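Local coordinates for protein putative SAM-dependent O-methyltranferase (Podospora anserina, PDB 4YMG) that probably transfers methyl groups from S-adenosylmethionine to hydroxyl oxygens of acceptor substrates, as a member of the cation-dependent O-methyltransferase family, at residues Ile72-Gly77 with Ile94-Tyr99; Ala145-Tyr150 with Cys171-Ala176; Pro215-Leu220 with Ile231-Gly236; Arg64-Ile69 with Phe138-Val143. All coordinates share one frame; numbering follows the deposited sequence.

Overall arrangement
Read from the N terminus, the chain first enters the sheet at residues 64-69, and contact 4 closes the longest loop by pairing this entry with 138-143. Within that loop lies contact 1, where 72-77, at which strand 68-72 ends and its loop begins, meets the neighbouring strand at 94-99; V95 and I72 bond to I69 and F142 of contact 4. Contact 2 follows in series, bringing the loop 145-150 against 171-176 at the ends of strands 138-143 and 167-171, and it shares the cofactor with contact 1. Contact 3 comes last, closing the C-terminal hairpin 215-220 with 231-236, whose I231 packs on C171 of contact 2. Together they tie the central parallel strands to the antiparallel edge.

Contact 1 of 4, residues Ile72-Gly77 with Ile94-Tyr99; sequences IGCYSG and IVTLEY. With SAM (S-adenosylmethionine), chain H.
E98 OE1 is gripped by two groups at once: the backbone N of Y75 donates to it at 2.9 Å, from above the carboxylate plane, and SAM O3' donates to it at 2.8 Å. The second oxygen, E98 OE2, takes the other ribose hydroxyl, SAM O2', at 2.6 Å, and also accepts S100 N. This acidic residue at the end of a strand, binding both ribose hydroxyls, is the classic cofactor signature of class I methyltransferases. With CG anti to the backbone N (chi1 175°), the bend at chi2 (59°) turns the carboxylate between the Y75 amide and the ribose. Replaced by an alanine, E98 would lose both acceptor oxygens, which is likely to leave the ribose hydroxyls and the Y75 amide without their mates. L97 O accepts G73 N and C74 N from opposite faces of its carbonyl plane. G73 O in turn accepts the amino N of SAM at 2.9 Å, while the ring of Y99 lays a face against the adenine. C74 CB comes to 3.1 Å from T96 OG1, a hydroxyl hydrogen-bonded to E71. Strand 93-98 runs parallel to strand 68-72, I72 pairing with L97, and C74 packs on helix 101-114 and strand 120-124.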
# COMPACT_ATOMS: atom_id res chain seq x y z
N ILE B 72 11.93 12.83 6.47
CA ILE B 72 13.35 12.87 6.47
C ILE B 72 13.87 12.67 5.06
O ILE B 72 13.71 11.65 4.48
CB ILE B 72 13.94 11.83 7.43
CG1 ILE B 72 13.12 11.77 8.71
CG2 ILE B 72 15.39 12.06 7.64
CD1 ILE B 72 13.56 10.71 9.67
N GLY B 73 14.44 13.73 4.53
CA GLY B 73 15.11 13.74 3.25
C GLY B 73 14.38 14.54 2.21
O GLY B 73 13.80 14.03 1.33
N CYS B 74 14.42 15.84 2.36
CA CYS B 74 13.62 16.76 1.58
C CYS B 74 13.97 16.78 0.09
O CYS B 74 13.13 16.89 -0.72
CB CYS B 74 13.75 18.15 2.13
SG CYS B 74 12.63 19.35 1.45
N TYR B 75 15.23 16.64 -0.22
CA TYR B 75 15.79 16.81 -1.56
C TYR B 75 15.36 18.16 -2.15
O TYR B 75 15.75 19.21 -1.63
CB TYR B 75 15.38 15.64 -2.48
CG TYR B 75 16.20 15.57 -3.76
CD1 TYR B 75 17.59 15.50 -3.71
CD2 TYR B 75 15.59 15.57 -5.02
CE1 TYR B 75 18.35 15.43 -4.86
CE2 TYR B 75 16.34 15.50 -6.19
CZ TYR B 75 17.72 15.43 -6.10
OH TYR B 75 18.48 15.37 -7.24
N SER B 76 14.54 18.15 -3.21
CA SER B 76 14.12 19.40 -3.86
C SER B 76 12.76 19.86 -3.35
O SER B 76 12.26 20.91 -3.77
CB SER B 76 14.07 19.24 -5.38
OG SER B 76 12.94 18.48 -5.79
N GLY B 77 12.15 19.07 -2.48
CA GLY B 77 10.90 19.46 -1.84
C GLY B 77 9.68 18.84 -2.49
O GLY B 77 8.55 19.19 -2.15
N ILE B 94 4.07 20.56 8.23
CA ILE B 94 4.91 19.61 7.52
C ILE B 94 6.36 19.95 7.81
O ILE B 94 6.87 21.00 7.42
CB ILE B 94 4.63 19.64 6.01
CG1 ILE B 94 3.21 19.12 5.77
CG2 ILE B 94 5.64 18.77 5.25
CD1 ILE B 94 2.58 19.67 4.56
N VAL B 95 7.01 19.07 8.56
CA VAL B 95 8.40 19.27 8.93
C VAL B 95 9.28 18.43 8.02
O VAL B 95 9.08 17.22 7.88
CB VAL B 95 8.64 18.88 10.40
CG1 VAL B 95 10.10 19.05 10.75
CG2 VAL B 95 7.74 19.72 11.32
N THR B 96 10.27 19.04 7.39
CA THR B 96 11.11 18.25 6.51
C THR B 96 12.60 18.52 6.76
O THR B 96 13.03 19.67 6.91
CB THR B 96 10.72 18.49 5.02
OG1 THR B 96 11.52 17.67 4.16
CG2 THR B 96 10.82 19.97 4.63
N LEU B 97 13.38 17.44 6.82
CA LEU B 97 14.79 17.52 7.19
C LEU B 97 15.70 17.31 5.98
O LEU B 97 15.42 16.46 5.14
CB LEU B 97 15.14 16.48 8.26
CG LEU B 97 14.21 16.30 9.47
CD1 LEU B 97 14.90 15.41 10.50
CD2 LEU B 97 13.84 17.63 10.07
N GLU B 98 16.80 18.07 5.92
CA GLU B 98 17.74 17.98 4.79
C GLU B 98 19.12 18.52 5.19
O GLU B 98 19.20 19.47 5.94
CB GLU B 98 17.19 18.77 3.60
CG GLU B 98 18.12 18.85 2.41
CD GLU B 98 18.46 17.48 1.89
OE1 GLU B 98 17.51 16.71 1.63
OE2 GLU B 98 19.67 17.18 1.74
N TYR B 99 20.16 17.92 4.65
CA TYR B 99 21.49 18.35 5.05
C TYR B 99 22.32 18.98 3.95
O TYR B 99 23.26 19.67 4.17
CB TYR B 99 22.24 17.26 5.77
CG TYR B 99 22.88 16.22 4.93
CD1 TYR B 99 24.07 15.66 5.32
CD2 TYR B 99 22.29 15.75 3.79
CE1 TYR B 99 24.65 14.68 4.59
CE2 TYR B 99 22.89 14.78 3.03
CZ TYR B 99 24.07 14.24 3.45
OH TYR B 99 24.72 13.27 2.77
N SAM H . 11.79 12.76 -0.34
CA SAM H . 12.29 13.22 -1.64
C SAM H . 11.30 13.00 -2.78
O SAM H . 10.34 12.21 -2.67
OXT SAM H . 11.45 13.61 -3.84
CB SAM H . 13.61 12.57 -2.04
CG SAM H . 14.57 12.20 -0.91
SD SAM H . 16.23 11.85 -1.55
CE SAM H . 16.02 10.10 -2.02
C5' SAM H . 17.22 11.67 -0.02
C4' SAM H . 17.55 13.03 0.58
O4' SAM H . 18.06 12.85 1.89
C3' SAM H . 18.63 13.74 -0.22
O3' SAM H . 18.17 15.03 -0.55
C2' SAM H . 19.83 13.82 0.71
O2' SAM H . 20.55 15.02 0.59
C1' SAM H . 19.17 13.69 2.08
N9 SAM H . 20.05 13.12 3.11
C8 SAM H . 20.92 12.06 3.00
N7 SAM H . 21.52 11.88 4.21
C5 SAM H . 21.02 12.80 5.08
C6 SAM H . 21.27 13.08 6.42
N6 SAM H . 22.15 12.36 7.12
N1 SAM H . 20.59 14.11 7.04
C2 SAM H . 19.68 14.87 6.33
N3 SAM H . 19.44 14.60 5.00
C4 SAM H . 20.09 13.57 4.40

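Contact 2 of 4, residues Ala145-Tyr150 with Cys171-Ala176; sequences ANKDGY and CDNVFA. With SAM (S-adenosylmethionine), chain H.
Y150 and D172 meet through a hydrogen bond across the contact: Y150 OH donates to D172 O at 2.8 Å, from above the carbonyl plane, 38° out of it. The same hydroxyl accepts K147 NZ at 2.9 Å, and NZ also donates to A145 O at 2.8 Å, in the plane of that carbonyl. A chain of hydrogen bonds thus runs from A145 through lysine and tyrosine to the opposing loop. K147 reaches it because its chain bends at chi2 (-42°), which folds NZ back over its own turn. Van der Waals touches are few. Y150 CE2 lies 4.0 Å from C171 CB, and the aliphatic carbons K147 CE and N173 CB come within 3.7 Å where the two side chains cross obliquely. Among charges, D144 stands close to D172 and makes a long, weak ion pair with K147. Toward the cofactor, A145 CA approaches SAM O4' at 3.5 Å, and N146, a residue of the S-adenosylmethionine site, brings OD1 to 3.2 Å from SAM N7 while it is hydrogen-bonded to Y153. Loop 145-150 thus touches the cofactor and 171-176 lies next to it, both at the C-terminal ends of neighbouring parallel strands, where the Rossmann-like methyltransferase fold characteristically places its cofactor pocket.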
# COMPACT_ATOMS: atom_id res chain seq x y z
N ALA B 145 15.65 9.28 3.51
CA ALA B 145 16.97 9.89 3.49
C ALA B 145 18.08 8.84 3.28
O ALA B 145 17.91 7.91 2.49
CB ALA B 145 17.20 10.68 4.77
N ASN B 146 19.20 8.98 3.98
CA ASN B 146 20.29 8.02 3.80
C ASN B 146 19.90 6.64 4.30
O ASN B 146 19.50 6.47 5.46
CB ASN B 146 21.58 8.50 4.49
CG ASN B 146 21.37 8.86 5.95
OD1 ASN B 146 20.51 9.66 6.30
ND2 ASN B 146 22.17 8.24 6.83
N LYS B 147 20.00 5.63 3.43
CA LYS B 147 19.49 4.31 3.75
C LYS B 147 20.22 3.70 4.96
O LYS B 147 19.62 2.95 5.74
CB LYS B 147 19.60 3.37 2.53
CG LYS B 147 18.99 3.91 1.23
CD LYS B 147 17.64 4.59 1.44
CE LYS B 147 17.23 5.41 0.21
NZ LYS B 147 16.34 6.57 0.55
N ASP B 148 21.49 4.04 5.13
CA ASP B 148 22.27 3.52 6.25
C ASP B 148 21.84 4.13 7.59
O ASP B 148 22.28 3.68 8.65
CB ASP B 148 23.77 3.78 6.04
CG ASP B 148 24.13 5.25 6.09
OD1 ASP B 148 23.26 6.11 5.83
OD2 ASP B 148 25.30 5.56 6.39
N GLY B 149 20.99 5.15 7.53
CA GLY B 149 20.54 5.83 8.74
C GLY B 149 19.14 5.47 9.21
O GLY B 149 18.72 5.92 10.28
N TYR B 150 18.41 4.66 8.44
CA TYR B 150 17.01 4.37 8.77
C TYR B 150 16.83 3.79 10.16
O TYR B 150 15.94 4.21 10.88
CB TYR B 150 16.39 3.39 7.77
CG TYR B 150 15.94 4.01 6.44
CD1 TYR B 150 16.54 5.16 5.94
CD2 TYR B 150 14.93 3.41 5.69
CE1 TYR B 150 16.12 5.72 4.70
CE2 TYR B 150 14.53 3.94 4.47
CZ TYR B 150 15.11 5.09 3.99
OH TYR B 150 14.67 5.60 2.77
N CYS B 171 8.63 3.96 5.38
CA CYS B 171 10.06 4.00 5.01
C CYS B 171 10.21 3.64 3.53
O CYS B 171 9.71 2.62 3.10
CB CYS B 171 10.86 3.02 5.87
SG CYS B 171 10.61 3.30 7.66
N ASP B 172 10.91 4.48 2.78
CA ASP B 172 10.96 4.34 1.31
C ASP B 172 12.23 3.60 0.87
O ASP B 172 13.22 3.57 1.60
CB ASP B 172 10.88 5.73 0.66
CG ASP B 172 10.39 5.69 -0.76
OD1 ASP B 172 9.51 4.86 -1.06
OD2 ASP B 172 10.88 6.49 -1.59
N ASN B 173 12.19 3.00 -0.33
CA ASN B 173 13.36 2.36 -0.96
C ASN B 173 13.97 1.20 -0.16
O ASN B 173 15.17 0.91 -0.28
CB ASN B 173 14.47 3.39 -1.22
CG ASN B 173 14.05 4.48 -2.18
OD1 ASN B 173 14.00 5.66 -1.82
ND2 ASN B 173 13.75 4.09 -3.42
N VAL B 174 13.14 0.51 0.62
CA VAL B 174 13.63 -0.53 1.51
C VAL B 174 14.27 -1.71 0.77
O VAL B 174 15.19 -2.35 1.29
CB VAL B 174 12.48 -1.02 2.42
CG1 VAL B 174 12.93 -2.15 3.32
CG2 VAL B 174 11.97 0.17 3.25
N PHE B 175 13.81 -1.96 -0.45
CA PHE B 175 14.34 -3.05 -1.29
C PHE B 175 15.73 -2.76 -1.89
O PHE B 175 16.40 -3.68 -2.34
CB PHE B 175 13.39 -3.34 -2.45
CG PHE B 175 12.14 -4.08 -2.06
CD1 PHE B 175 11.99 -4.65 -0.81
CD2 PHE B 175 11.11 -4.23 -2.99
CE1 PHE B 175 10.83 -5.34 -0.47
CE2 PHE B 175 9.95 -4.92 -2.66
CZ PHE B 175 9.82 -5.47 -1.39
N ALA B 176 16.12 -1.48 -1.93
CA ALA B 176 17.37 -1.06 -2.60
C ALA B 176 17.48 -1.69 -4.00
O ALA B 176 18.50 -2.30 -4.33
CB ALA B 176 18.59 -1.43 -1.73
N SAM H . 11.79 12.76 -0.34
CA SAM H . 12.29 13.22 -1.64
C SAM H . 11.30 13.00 -2.78
O SAM H . 10.34 12.21 -2.67
OXT SAM H . 11.45 13.61 -3.84
CB SAM H . 13.61 12.57 -2.04
CG SAM H . 14.57 12.20 -0.91
SD SAM H . 16.23 11.85 -1.55
CE SAM H . 16.02 10.10 -2.02
C5' SAM H . 17.22 11.67 -0.02
C4' SAM H . 17.55 13.03 0.58
O4' SAM H . 18.06 12.85 1.89
C3' SAM H . 18.63 13.74 -0.22
O3' SAM H . 18.17 15.03 -0.55
C2' SAM H . 19.83 13.82 0.71
O2' SAM H . 20.55 15.02 0.59
C1' SAM H . 19.17 13.69 2.08
N9 SAM H . 20.05 13.12 3.11
C8 SAM H . 20.92 12.06 3.00
N7 SAM H . 21.52 11.88 4.21
C5 SAM H . 21.02 12.80 5.08
C6 SAM H . 21.27 13.08 6.42
N6 SAM H . 22.15 12.36 7.12
N1 SAM H . 20.59 14.11 7.04
C2 SAM H . 19.68 14.87 6.33
N3 SAM H . 19.44 14.60 5.00
C4 SAM H . 20.09 13.57 4.40

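Contact 3 of 4, residues Pro215-Leu220 with Ile231-Gly236; sequences PRIDVL and IRWKDG
Strands 217-220 and 231-233 pair in antiparallel register, their short axes 4.6 Å apart and 162° between their directions, with D218 and R232 forming the hydrogen-bonded pair and I217-W233 and V219-I231 the non-hydrogen-bonded ones. This C-terminal beta hairpin forms the antiparallel edge, within this chain, of the class I SAM-binding methyltransferase sheet; V219 N bonds on to H25 of the second subunit. Just beyond the strand, K234 N continues the pairing by donating almost straight to R216 O.

On the face of D218 and R232 the side chains build a salt-bridge network. D218 divides its oxygens: OD2 takes R232 NH1 at 2.8 Å in a salt bridge whose hydrogen bond is weak, and OD1 takes K234 NZ at 2.8 Å on its anti side. The side chains of D218 and R232 lie alongside each other, carboxylate and guanidinium planes 18° apart. A bend at chi4 (-58°) turns the end of K234 toward D218, and NZ also donates to I217 O at 3.0 Å from above the carbonyl plane. A methionine in its place would probably leave D218 OD1 without its near positive mate and strip I217 O of this donor. R232 holds D235 OD1 end-on through NH1 and NH2, and K65 of the second subunit bridges to the same oxygen.

Elsewhere, I217 CD1 meets I231 CG2 at 3.8 Å, under cover of helix 194-211. R216, salt-bridged to D214 and D159, lays its CB 3.7 Å from W233 CZ3, while W233 NE1 bonds to L163. A water links the two segments, donating to D218 OD2 at 2.6 Å and accepting from D235 N at 2.8 Å.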
# COMPACT_ATOMS: atom_id res chain seq x y z
N PRO B 215 9.37 -5.37 20.21
CA PRO B 215 8.04 -5.81 20.66
C PRO B 215 7.01 -4.68 20.72
O PRO B 215 5.82 -4.93 20.92
CB PRO B 215 8.32 -6.36 22.07
CG PRO B 215 9.51 -5.60 22.53
CD PRO B 215 10.37 -5.38 21.30
N ARG B 216 7.45 -3.44 20.54
CA ARG B 216 6.54 -2.31 20.71
C ARG B 216 5.70 -2.01 19.47
O ARG B 216 4.75 -1.22 19.53
CB ARG B 216 7.32 -1.05 21.07
CG ARG B 216 8.11 -1.17 22.37
CD ARG B 216 9.04 0.00 22.51
NE ARG B 216 10.04 0.04 21.44
CZ ARG B 216 10.91 1.03 21.27
NH1 ARG B 216 10.89 2.08 22.09
NH2 ARG B 216 11.80 0.98 20.28
N ILE B 217 6.05 -2.61 18.34
CA ILE B 217 5.50 -2.15 17.06
C ILE B 217 4.93 -3.26 16.20
O ILE B 217 5.28 -4.43 16.37
CB ILE B 217 6.58 -1.42 16.21
CG1 ILE B 217 7.83 -2.30 16.05
CG2 ILE B 217 6.92 -0.07 16.83
CD1 ILE B 217 8.92 -1.71 15.12
N ASP B 218 4.02 -2.88 15.30
CA ASP B 218 3.54 -3.74 14.22
C ASP B 218 4.26 -3.32 12.95
O ASP B 218 4.48 -2.13 12.72
CB ASP B 218 2.03 -3.60 14.01
CG ASP B 218 1.22 -4.10 15.18
OD1 ASP B 218 1.57 -5.15 15.75
OD2 ASP B 218 0.23 -3.42 15.53
N VAL B 219 4.62 -4.30 12.13
CA VAL B 219 5.49 -4.05 10.98
C VAL B 219 5.01 -4.75 9.72
O VAL B 219 4.71 -5.95 9.76
CB VAL B 219 6.92 -4.52 11.27
CG1 VAL B 219 7.81 -4.34 10.04
CG2 VAL B 219 7.50 -3.78 12.46
N LEU B 220 4.95 -4.02 8.61
CA LEU B 220 4.64 -4.63 7.31
C LEU B 220 5.56 -4.10 6.22
O LEU B 220 5.61 -2.89 5.99
CB LEU B 220 3.19 -4.37 6.91
CG LEU B 220 2.73 -4.91 5.55
CD1 LEU B 220 2.54 -6.44 5.56
CD2 LEU B 220 1.45 -4.21 5.14
N ILE B 231 5.18 1.08 9.63
CA ILE B 231 5.37 0.85 11.06
C ILE B 231 4.33 1.64 11.88
O ILE B 231 4.07 2.82 11.63
CB ILE B 231 6.80 1.25 11.53
CG1 ILE B 231 7.88 0.66 10.62
CG2 ILE B 231 7.02 0.83 12.98
CD1 ILE B 231 9.26 1.29 10.83
N ARG B 232 3.73 0.97 12.87
CA ARG B 232 2.86 1.64 13.82
C ARG B 232 3.18 1.11 15.19
O ARG B 232 3.71 -0.00 15.32
CB ARG B 232 1.37 1.41 13.48
CG ARG B 232 0.90 -0.05 13.64
CD ARG B 232 -0.55 -0.26 13.23
NE ARG B 232 -1.47 0.40 14.15
CZ ARG B 232 -2.00 -0.18 15.22
NH1 ARG B 232 -1.70 -1.43 15.52
NH2 ARG B 232 -2.81 0.51 16.02
N TRP B 233 2.86 1.89 16.23
CA TRP B 233 2.82 1.34 17.58
C TRP B 233 1.80 0.20 17.63
O TRP B 233 0.74 0.29 17.01
CB TRP B 233 2.42 2.41 18.60
CG TRP B 233 3.40 3.51 18.83
CD1 TRP B 233 3.23 4.82 18.55
CD2 TRP B 233 4.70 3.38 19.41
NE1 TRP B 233 4.34 5.54 18.91
CE2 TRP B 233 5.26 4.68 19.45
CE3 TRP B 233 5.45 2.31 19.90
CZ2 TRP B 233 6.54 4.92 19.96
CZ3 TRP B 233 6.72 2.56 20.42
CH2 TRP B 233 7.25 3.86 20.44
N LYS B 234 2.09 -0.85 18.39
CA LYS B 234 1.06 -1.83 18.71
C LYS B 234 -0.11 -1.16 19.45
O LYS B 234 0.06 -0.09 20.05
CB LYS B 234 1.62 -2.97 19.56
CG LYS B 234 2.50 -3.93 18.78
CD LYS B 234 2.74 -5.22 19.57
CE LYS B 234 3.76 -6.12 18.88
NZ LYS B 234 3.37 -6.51 17.49
N ASP B 235 -1.28 -1.78 19.39
CA ASP B 235 -2.46 -1.32 20.10
C ASP B 235 -2.15 -1.10 21.58
O ASP B 235 -1.44 -1.91 22.18
CB ASP B 235 -3.60 -2.33 20.00
CG ASP B 235 -4.15 -2.46 18.59
OD1 ASP B 235 -3.94 -1.55 17.77
OD2 ASP B 235 -4.81 -3.49 18.33
N GLY B 236 -2.68 -0.03 22.16
CA GLY B 236 -2.56 0.18 23.60
C GLY B 236 -3.28 -0.88 24.42
O GLY B 236 -4.14 -1.62 23.91
O HOH W 1 -1.41 -3.87 17.56

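Contact 4 of 4, residues Arg64-Ile69 with Phe138-Val143; sequences RKPKRI and FDLIFV
R68 lays its guanidinium over one face of the F138 ring, where parallel strand 68-72 begins to pair with strand 138-143 in the central sheet of the Rossmann-like fold. The stack is a cation-pi contact, off-centre: R68 CZ sits 3.9 Å from the ring centroid and the planes are tilted 29°. A bend at chi3 (86°) brings the guanidinium onto the ring, and its rotation is fixed from outside by E93, which takes NE, and by the carbonyls of E135 and E137, which take NH1.

D139 sits at the corner where strand 138-143 is interrupted. Its CG points anti to its own carbonyl carbon (chi1 -79°), which carries OD2 to the backbone of the other segment: K67 N donates to the anti lone pair of OD2 at 2.9 Å, while S164 holds OD1. D139 CB rests 3.5 Å from P66 CB. R68 O accepts D139 N at 3.0 Å and, weakly, L140 N. I69 and L140 pair in register, pointing the same way, with CG1 of I69 4.1 Å from CB of L140; W83 of helix 78-86 touches both. R64, whose guanidinium is salt-bridged to D63 of the second subunit, donates through NE at 2.8 Å to a water that in turn donates to D139 O.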
# COMPACT_ATOMS: atom_id res chain seq x y z
N ARG B 64 -5.75 9.73 5.26
CA ARG B 64 -5.44 9.62 6.68
C ARG B 64 -5.68 10.90 7.48
O ARG B 64 -5.82 10.85 8.70
CB ARG B 64 -3.98 9.19 6.86
CG ARG B 64 -3.66 7.84 6.24
CD ARG B 64 -2.27 7.40 6.61
NE ARG B 64 -2.16 7.11 8.03
CZ ARG B 64 -2.25 5.88 8.55
NH1 ARG B 64 -2.46 4.83 7.76
NH2 ARG B 64 -2.13 5.72 9.86
N LYS B 65 -5.70 12.03 6.79
CA LYS B 65 -5.79 13.36 7.40
C LYS B 65 -4.89 13.53 8.64
O LYS B 65 -5.37 13.81 9.74
CB LYS B 65 -7.26 13.65 7.72
CG LYS B 65 -8.12 13.52 6.44
CD LYS B 65 -9.51 14.06 6.56
CE LYS B 65 -10.26 13.92 5.23
NZ LYS B 65 -9.51 14.51 4.06
N PRO B 66 -3.57 13.39 8.45
CA PRO B 66 -2.67 13.60 9.59
C PRO B 66 -2.69 15.05 10.03
O PRO B 66 -2.90 15.95 9.22
CB PRO B 66 -1.30 13.19 9.04
CG PRO B 66 -1.40 13.44 7.57
CD PRO B 66 -2.83 13.18 7.19
N LYS B 67 -2.48 15.27 11.32
CA LYS B 67 -2.42 16.61 11.89
C LYS B 67 -1.03 17.21 11.72
O LYS B 67 -0.88 18.41 11.56
CB LYS B 67 -2.82 16.58 13.36
CG LYS B 67 -2.63 17.88 14.11
CD LYS B 67 -3.51 17.94 15.35
CE LYS B 67 -4.93 18.38 15.00
NZ LYS B 67 -4.94 19.68 14.26
N ARG B 68 -0.02 16.35 11.77
CA ARG B 68 1.36 16.77 11.60
C ARG B 68 2.10 15.73 10.80
O ARG B 68 1.92 14.53 11.01
CB ARG B 68 2.08 16.96 12.94
CG ARG B 68 1.73 18.20 13.72
CD ARG B 68 2.60 18.31 14.99
NE ARG B 68 3.90 18.95 14.77
CZ ARG B 68 5.01 18.64 15.42
NH1 ARG B 68 5.01 17.67 16.33
NH2 ARG B 68 6.14 19.29 15.17
N ILE B 69 2.95 16.19 9.89
CA ILE B 69 3.76 15.28 9.08
C ILE B 69 5.23 15.60 9.22
O ILE B 69 5.64 16.77 9.15
CB ILE B 69 3.36 15.37 7.59
CG1 ILE B 69 1.93 14.87 7.40
CG2 ILE B 69 4.35 14.60 6.73
CD1 ILE B 69 1.44 15.00 5.97
N PHE B 138 4.02 13.19 15.51
CA PHE B 138 3.58 13.24 14.12
C PHE B 138 2.66 12.08 13.79
O PHE B 138 2.86 10.96 14.27
CB PHE B 138 4.78 13.24 13.17
CG PHE B 138 5.69 14.43 13.36
CD1 PHE B 138 6.73 14.39 14.27
CD2 PHE B 138 5.49 15.59 12.63
CE1 PHE B 138 7.57 15.50 14.45
CE2 PHE B 138 6.32 16.69 12.81
CZ PHE B 138 7.36 16.64 13.72
N ASP B 139 1.64 12.35 12.98
CA ASP B 139 0.67 11.34 12.58
C ASP B 139 1.15 10.56 11.36
O ASP B 139 0.69 9.45 11.09
CB ASP B 139 -0.69 11.98 12.27
CG ASP B 139 -1.48 12.31 13.51
OD1 ASP B 139 -1.28 11.65 14.56
OD2 ASP B 139 -2.33 13.24 13.44
N LEU B 140 2.09 11.14 10.62
CA LEU B 140 2.64 10.47 9.45
C LEU B 140 4.09 10.86 9.35
O LEU B 140 4.41 12.04 9.36
CB LEU B 140 1.88 10.83 8.17
CG LEU B 140 2.18 10.01 6.91
CD1 LEU B 140 1.06 10.18 5.90
CD2 LEU B 140 3.52 10.41 6.26
N ILE B 141 4.96 9.87 9.28
CA ILE B 141 6.38 10.11 9.15
C ILE B 141 6.88 9.37 7.92
O ILE B 141 6.70 8.15 7.79
CB ILE B 141 7.17 9.64 10.40
CG1 ILE B 141 6.64 10.33 11.67
CG2 ILE B 141 8.67 9.87 10.20
CD1 ILE B 141 7.27 9.80 12.97
N PHE B 142 7.52 10.11 7.03
CA PHE B 142 8.06 9.56 5.78
C PHE B 142 9.58 9.54 5.86
O PHE B 142 10.22 10.59 5.88
CB PHE B 142 7.59 10.40 4.59
CG PHE B 142 8.01 9.88 3.24
CD1 PHE B 142 7.77 8.57 2.87
CD2 PHE B 142 8.58 10.73 2.30
CE1 PHE B 142 8.13 8.10 1.61
CE2 PHE B 142 8.95 10.28 1.04
CZ PHE B 142 8.72 8.96 0.69
N VAL B 143 10.16 8.35 5.91
CA VAL B 143 11.61 8.22 6.03
C VAL B 143 12.18 7.95 4.65
O VAL B 143 11.94 6.90 4.07
CB VAL B 143 12.01 7.07 6.99
CG1 VAL B 143 13.55 6.88 7.01
CG2 VAL B 143 11.47 7.34 8.39
O HOH W 2 -1.45 9.16 9.74